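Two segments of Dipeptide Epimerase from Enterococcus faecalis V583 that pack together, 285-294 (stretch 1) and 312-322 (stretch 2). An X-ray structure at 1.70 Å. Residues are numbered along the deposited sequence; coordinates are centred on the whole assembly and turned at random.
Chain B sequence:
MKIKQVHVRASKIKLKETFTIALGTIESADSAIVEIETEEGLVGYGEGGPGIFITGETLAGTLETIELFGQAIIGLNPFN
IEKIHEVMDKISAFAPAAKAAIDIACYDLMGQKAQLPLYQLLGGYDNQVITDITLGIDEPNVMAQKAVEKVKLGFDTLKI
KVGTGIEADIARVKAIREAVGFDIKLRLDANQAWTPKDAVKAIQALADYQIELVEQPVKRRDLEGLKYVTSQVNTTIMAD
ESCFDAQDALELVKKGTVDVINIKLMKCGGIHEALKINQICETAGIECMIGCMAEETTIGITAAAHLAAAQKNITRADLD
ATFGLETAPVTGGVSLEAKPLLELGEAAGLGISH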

ATOM      1  N   GLY B 285       9.394   6.694  19.443  1.00 21.92           N
ATOM      2  CA  GLY B 285      10.366   5.775  20.014  1.00 22.84           C
ATOM      3  C   GLY B 285      11.764   5.945  19.440  1.00 23.31           C
ATOM      4  O   GLY B 285      12.572   5.013  19.439  1.00 23.77           O
ATOM      5  N   ILE B 286      12.048   7.146  18.955  1.00 21.37           N
ATOM      6  CA  ILE B 286      13.339   7.474  18.366  1.00 23.21           C
ATOM      7  C   ILE B 286      14.051   8.487  19.257  1.00 21.79           C
ATOM      8  O   ILE B 286      13.470   9.507  19.624  1.00 20.06           O
ATOM      9  CB  ILE B 286      13.140   8.086  16.959  1.00 23.55           C
ATOM     10  CG1 ILE B 286      12.548   7.028  16.024  1.00 28.19           C
ATOM     11  CG2 ILE B 286      14.453   8.626  16.414  1.00 25.79           C
ATOM     12  CD1 ILE B 286      12.291   7.532  14.621  1.00 31.53           C
ATOM     13  N   GLU B 287      15.294   8.198  19.629  1.00 20.01           N
ATOM     14  CA  GLU B 287      16.045   9.127  20.463  1.00 19.83           C
ATOM     15  C   GLU B 287      16.624  10.264  19.634  1.00 19.06           C
ATOM     16  O   GLU B 287      16.774  10.147  18.407  1.00 18.91           O
ATOM     17  CB  GLU B 287      17.175   8.399  21.205  1.00 22.29           C
ATOM     18  CG  GLU B 287      16.692   7.580  22.390  1.00 25.68           C
ATOM     19  CD  GLU B 287      17.800   6.772  23.053  1.00 27.62           C
ATOM     20  OE1 GLU B 287      18.982   7.163  22.956  1.00 28.14           O
ATOM     21  OE2 GLU B 287      17.482   5.746  23.687  1.00 32.46           O
ATOM     22  N   CYS B 288      16.942  11.365  20.312  1.00 17.96           N
ATOM     23  CA  CYS B 288      17.514  12.535  19.658  1.00 18.68           C
ATOM     24  C   CYS B 288      18.888  12.897  20.197  1.00 18.41           C
ATOM     25  O   CYS B 288      19.208  12.632  21.352  1.00 19.83           O
ATOM     26  CB  CYS B 288      16.604  13.759  19.849  1.00 19.25           C
ATOM     27  SG  CYS B 288      15.106  13.749  18.841  1.00 20.89           S
ATOM     28  N   MET B 289      19.706  13.484  19.336  1.00 19.95           N
ATOM     29  CA  MET B 289      21.005  13.981  19.748  1.00 18.39           C
ATOM     30  C   MET B 289      20.898  15.448  19.392  1.00 19.45           C
ATOM     31  O   MET B 289      20.032  15.831  18.606  1.00 20.30           O
ATOM     32  CB  MET B 289      22.151  13.359  18.946  1.00 19.16           C
ATOM     33  CG  MET B 289      23.512  13.974  19.289  1.00 20.62           C
ATOM     34  SD  MET B 289      24.932  13.065  18.592  1.00 25.04           S
ATOM     35  CE  MET B 289      25.193  13.938  17.079  1.00 26.49           C
ATOM     36  N   ILE B 290      21.740  16.284  19.981  1.00 19.42           N
ATOM     37  CA  ILE B 290      21.713  17.691  19.626  1.00 18.56           C
ATOM     38  C   ILE B 290      23.150  18.075  19.315  1.00 21.26           C
ATOM     39  O   ILE B 290      24.072  17.730  20.063  1.00 22.26           O
ATOM     40  CB  ILE B 290      21.117  18.583  20.755  1.00 20.08           C
ATOM     41  CG1 ILE B 290      21.009  20.029  20.253  1.00 20.15           C
ATOM     42  CG2 ILE B 290      21.969  18.498  22.012  1.00 20.97           C
ATOM     43  CD1 ILE B 290      20.001  20.890  21.025  1.00 18.76           C
ATOM     44  N   GLY B 291      23.338  18.743  18.182  1.00 19.03           N
ATOM     45  CA  GLY B 291      24.668  19.146  17.764  1.00 19.86           C
ATOM     46  C   GLY B 291      24.838  20.648  17.665  1.00 19.65           C
ATOM     47  O   GLY B 291      24.064  21.410  18.252  1.00 20.52           O
ATOM     48  N   CYS B 292      25.847  21.079  16.912  1.00 19.39           N
ATOM     49  CA  CYS B 292      26.120  22.500  16.749  1.00 20.63           C
ATOM     50  C   CYS B 292      26.741  22.798  15.395  1.00 22.03           C
ATOM     51  O   CYS B 292      27.181  21.887  14.684  1.00 21.69           O
ATOM     52  CB  CYS B 292      27.059  22.993  17.859  1.00 18.65           C
ATOM     53  SG  CYS B 292      28.672  22.164  17.901  1.00 23.12           S
ATOM     54  N   MET B 293      26.769  24.082  15.045  1.00 22.44           N
ATOM     55  CA  MET B 293      27.340  24.534  13.779  1.00 22.36           C
ATOM     56  C   MET B 293      28.812  24.864  13.991  1.00 22.09           C
ATOM     57  O   MET B 293      29.247  25.108  15.116  1.00 21.38           O
ATOM     58  CB  MET B 293      26.630  25.803  13.290  1.00 22.55           C
ATOM     59  CG  MET B 293      25.121  25.719  13.248  1.00 25.95           C
ATOM     60  SD  MET B 293      24.533  24.429  12.152  1.00 28.74           S
ATOM     61  CE  MET B 293      24.924  25.147  10.571  1.00 27.79           C
ATOM     62  N   ALA B 294      29.568  24.874  12.898  1.00 22.60           N
ATOM     63  CA  ALA B 294      30.985  25.197  12.948  1.00 23.63           C
ATOM     64  C   ALA B 294      31.141  26.666  13.321  1.00 23.63           C
ATOM     65  O   ALA B 294      32.155  27.069  13.901  1.00 25.71           O
ATOM     66  CB  ALA B 294      31.631  24.934  11.581  1.00 24.22           C
TER
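Stretch 2, residues 312-322: KNITRADLDAT

A beta bulge interrupts the pairing of the two stretches: Cys288 sits opposite Ile314 (CA to CA 4.5 Å), but Met289 pairs with Arg316 (CA to CA 4.4 Å), so Thr315 is an extra residue in stretch 2, its phi/psi of -92/-10 far from the extended values of Arg316 and Ala317. Strand 314-317 runs parallel to the strand through Cys288 and Met289, their axes crossing at -34° and approaching to 4.7 Å. Before the bulge, Cys288 N donates to Asn313 O (2.9 Å), while Asn313 ND2 reaches back to Ile286 O (2.9 Å). At the bulge, Thr315 N makes only a weak bond to Cys288 O (3.0 Å), and Thr315 OG1 donates to Glu287 OE1 (2.6 Å). Beyond it the parallel ladder resumes: Ile290 N bonds to Arg316 O (3.2 Å) and Asp318 N to Ile290 O (2.9 Å). Cys288, Ile290, Ile314 and Ala317 share one face of the sheet, where Ile290 CG2 packs against Ile314 CG2 (3.9 Å) and, past the strand, Leu319 CD1 (4.0 Å). On the other face Met289 CG lies 3.5 Å from Arg316 CB. Arg316 NH1 forms a long salt bridge with Glu287 OE1 (3.9 Å), and one water accepts from Arg316 NH1 and donates weakly to Glu287 OE1. Farther along, Cys292 points toward stretch 2, its SG 4.0 Å from Ala321 CB, where stretch 2 enters a 3-10 turn.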

ATOM      1  N   LYS B 312      14.568  14.333  28.486  1.00 20.39           N
ATOM      2  CA  LYS B 312      15.003  12.944  28.604  1.00 21.59           C
ATOM      3  C   LYS B 312      15.357  12.289  27.269  1.00 22.09           C
ATOM      4  O   LYS B 312      16.349  11.559  27.171  1.00 21.26           O
ATOM      5  CB  LYS B 312      13.912  12.122  29.291  1.00 23.74           C
ATOM      6  CG  LYS B 312      14.148  10.619  29.269  1.00 28.07           C
ATOM      7  CD  LYS B 312      12.990   9.880  29.929  1.00 31.41           C
ATOM      8  CE  LYS B 312      13.141   8.375  29.784  1.00 34.32           C
ATOM      9  NZ  LYS B 312      14.413   7.898  30.384  1.00 39.20           N
ATOM     10  N   ASN B 313      14.552  12.543  26.240  1.00 19.54           N
ATOM     11  CA  ASN B 313      14.795  11.920  24.944  1.00 19.25           C
ATOM     12  C   ASN B 313      15.998  12.439  24.155  1.00 19.02           C
ATOM     13  O   ASN B 313      16.371  11.843  23.141  1.00 19.33           O
ATOM     14  CB  ASN B 313      13.534  11.983  24.077  1.00 18.74           C
ATOM     15  CG  ASN B 313      13.579  10.996  22.933  1.00 20.35           C
ATOM     16  OD1 ASN B 313      13.684   9.786  23.147  1.00 22.30           O
ATOM     17  ND2 ASN B 313      13.504  11.504  21.711  1.00 21.16           N
ATOM     18  N   ILE B 314      16.597  13.546  24.585  1.00 18.67           N
ATOM     19  CA  ILE B 314      17.796  14.039  23.908  1.00 19.62           C
ATOM     20  C   ILE B 314      18.871  13.347  24.729  1.00 21.03           C
ATOM     21  O   ILE B 314      19.330  13.857  25.748  1.00 20.26           O
ATOM     22  CB  ILE B 314      17.933  15.579  23.982  1.00 20.33           C
ATOM     23  CG1 ILE B 314      16.743  16.239  23.267  1.00 20.41           C
ATOM     24  CG2 ILE B 314      19.227  16.023  23.295  1.00 21.88           C
ATOM     25  CD1 ILE B 314      16.802  17.767  23.245  1.00 20.68           C
ATOM     26  N   THR B 315      19.252  12.162  24.268  1.00 20.80           N
ATOM     27  CA  THR B 315      20.196  11.306  24.969  1.00 22.09           C
ATOM     28  C   THR B 315      21.666  11.439  24.618  1.00 22.40           C
ATOM     29  O   THR B 315      22.514  10.865  25.302  1.00 23.50           O
ATOM     30  CB  THR B 315      19.801   9.852  24.767  1.00 22.64           C
ATOM     31  OG1 THR B 315      19.880   9.539  23.374  1.00 22.90           O
ATOM     32  CG2 THR B 315      18.381   9.624  25.249  1.00 21.26           C
ATOM     33  N   ARG B 316      21.962  12.169  23.549  1.00 21.01           N
ATOM     34  CA  ARG B 316      23.337  12.381  23.114  1.00 22.20           C
ATOM     35  C   ARG B 316      23.562  13.859  22.837  1.00 22.20           C
ATOM     36  O   ARG B 316      22.628  14.579  22.494  1.00 21.24           O
ATOM     37  CB  ARG B 316      23.627  11.584  21.839  1.00 20.13           C
ATOM     38  CG  ARG B 316      23.554  10.071  22.002  1.00 23.13           C
ATOM     39  CD  ARG B 316      23.983   9.396  20.710  1.00 22.45           C
ATOM     40  NE  ARG B 316      24.081   7.941  20.814  1.00 24.77           N
ATOM     41  CZ  ARG B 316      23.066   7.095  20.663  1.00 25.53           C
ATOM     42  NH1 ARG B 316      21.844   7.545  20.399  1.00 24.22           N
ATOM     43  NH2 ARG B 316      23.281   5.788  20.756  1.00 24.94           N
ATOM     44  N   ALA B 317      24.805  14.307  22.983  1.00 21.73           N
ATOM     45  CA  ALA B 317      25.133  15.702  22.732  1.00 21.00           C
ATOM     46  C   ALA B 317      26.496  15.856  22.072  1.00 21.71           C
ATOM     47  O   ALA B 317      27.470  15.212  22.465  1.00 22.89           O
ATOM     48  CB  ALA B 317      25.087  16.490  24.036  1.00 23.29           C
ATOM     49  N   ASP B 318      26.542  16.699  21.049  1.00 19.75           N
ATOM     50  CA  ASP B 318      27.765  16.996  20.315  1.00 22.48           C
ATOM     51  C   ASP B 318      27.833  18.518  20.369  1.00 20.73           C
ATOM     52  O   ASP B 318      27.600  19.199  19.376  1.00 19.96           O
ATOM     53  CB  ASP B 318      27.644  16.493  18.869  1.00 23.17           C
ATOM     54  CG  ASP B 318      28.850  16.849  18.019  1.00 25.76           C
ATOM     55  OD1 ASP B 318      29.972  16.889  18.563  1.00 25.01           O
ATOM     56  OD2 ASP B 318      28.676  17.081  16.802  1.00 26.05           O
ATOM     57  N   LEU B 319      28.139  19.034  21.557  1.00 20.97           N
ATOM     58  CA  LEU B 319      28.195  20.479  21.795  1.00 21.14           C
ATOM     59  C   LEU B 319      29.600  20.864  22.235  1.00 21.09           C
ATOM     60  O   LEU B 319      29.830  21.189  23.396  1.00 21.59           O
ATOM     61  CB  LEU B 319      27.181  20.843  22.883  1.00 19.76           C
ATOM     62  CG  LEU B 319      25.742  20.395  22.605  1.00 20.03           C
ATOM     63  CD1 LEU B 319      24.890  20.609  23.846  1.00 20.44           C
ATOM     64  CD2 LEU B 319      25.178  21.170  21.414  1.00 21.15           C
ATOM     65  N   ASP B 320      30.523  20.851  21.280  1.00 21.30           N
ATOM     66  CA  ASP B 320      31.930  21.127  21.546  1.00 21.11           C
ATOM     67  C   ASP B 320      32.485  22.415  20.947  1.00 22.66           C
ATOM     68  O   ASP B 320      33.691  22.647  20.998  1.00 20.88           O
ATOM     69  CB  ASP B 320      32.755  19.948  21.026  1.00 20.90           C
ATOM     70  CG  ASP B 320      32.600  19.746  19.525  1.00 25.91           C
ATOM     71  OD1 ASP B 320      31.654  20.315  18.925  1.00 24.33           O
ATOM     72  OD2 ASP B 320      33.416  19.007  18.939  1.00 25.89           O
ATOM     73  N   ALA B 321      31.623  23.259  20.391  1.00 21.51           N
ATOM     74  CA  ALA B 321      32.098  24.490  19.764  1.00 22.30           C
ATOM     75  C   ALA B 321      32.939  25.406  20.659  1.00 21.80           C
ATOM     76  O   ALA B 321      33.915  25.991  20.190  1.00 21.62           O
ATOM     77  CB  ALA B 321      30.921  25.269  19.180  1.00 20.24           C
ATOM     78  N   THR B 322      32.586  25.541  21.936  1.00 22.34           N
ATOM     79  CA  THR B 322      33.362  26.435  22.794  1.00 22.82           C
ATOM     80  C   THR B 322      34.794  25.967  23.000  1.00 24.62           C
ATOM     81  O   THR B 322      35.683  26.782  23.264  1.00 24.49           O
ATOM     82  CB  THR B 322      32.715  26.647  24.190  1.00 22.11           C
ATOM     83  OG1 THR B 322      32.754  25.429  24.946  1.00 22.09           O
ATOM     84  CG2 THR B 322      31.269  27.114  24.046  1.00 23.84           C
TER
HETATM   85  O   HOH W   1      19.688   5.477  20.370  1.00 36.01           O
HETATM   86  O   HOH W   2      20.642  10.136  20.784  1.00 22.80           O
HETATM   87  O   HOH W   3      27.557  19.085  15.539  1.00 26.79           O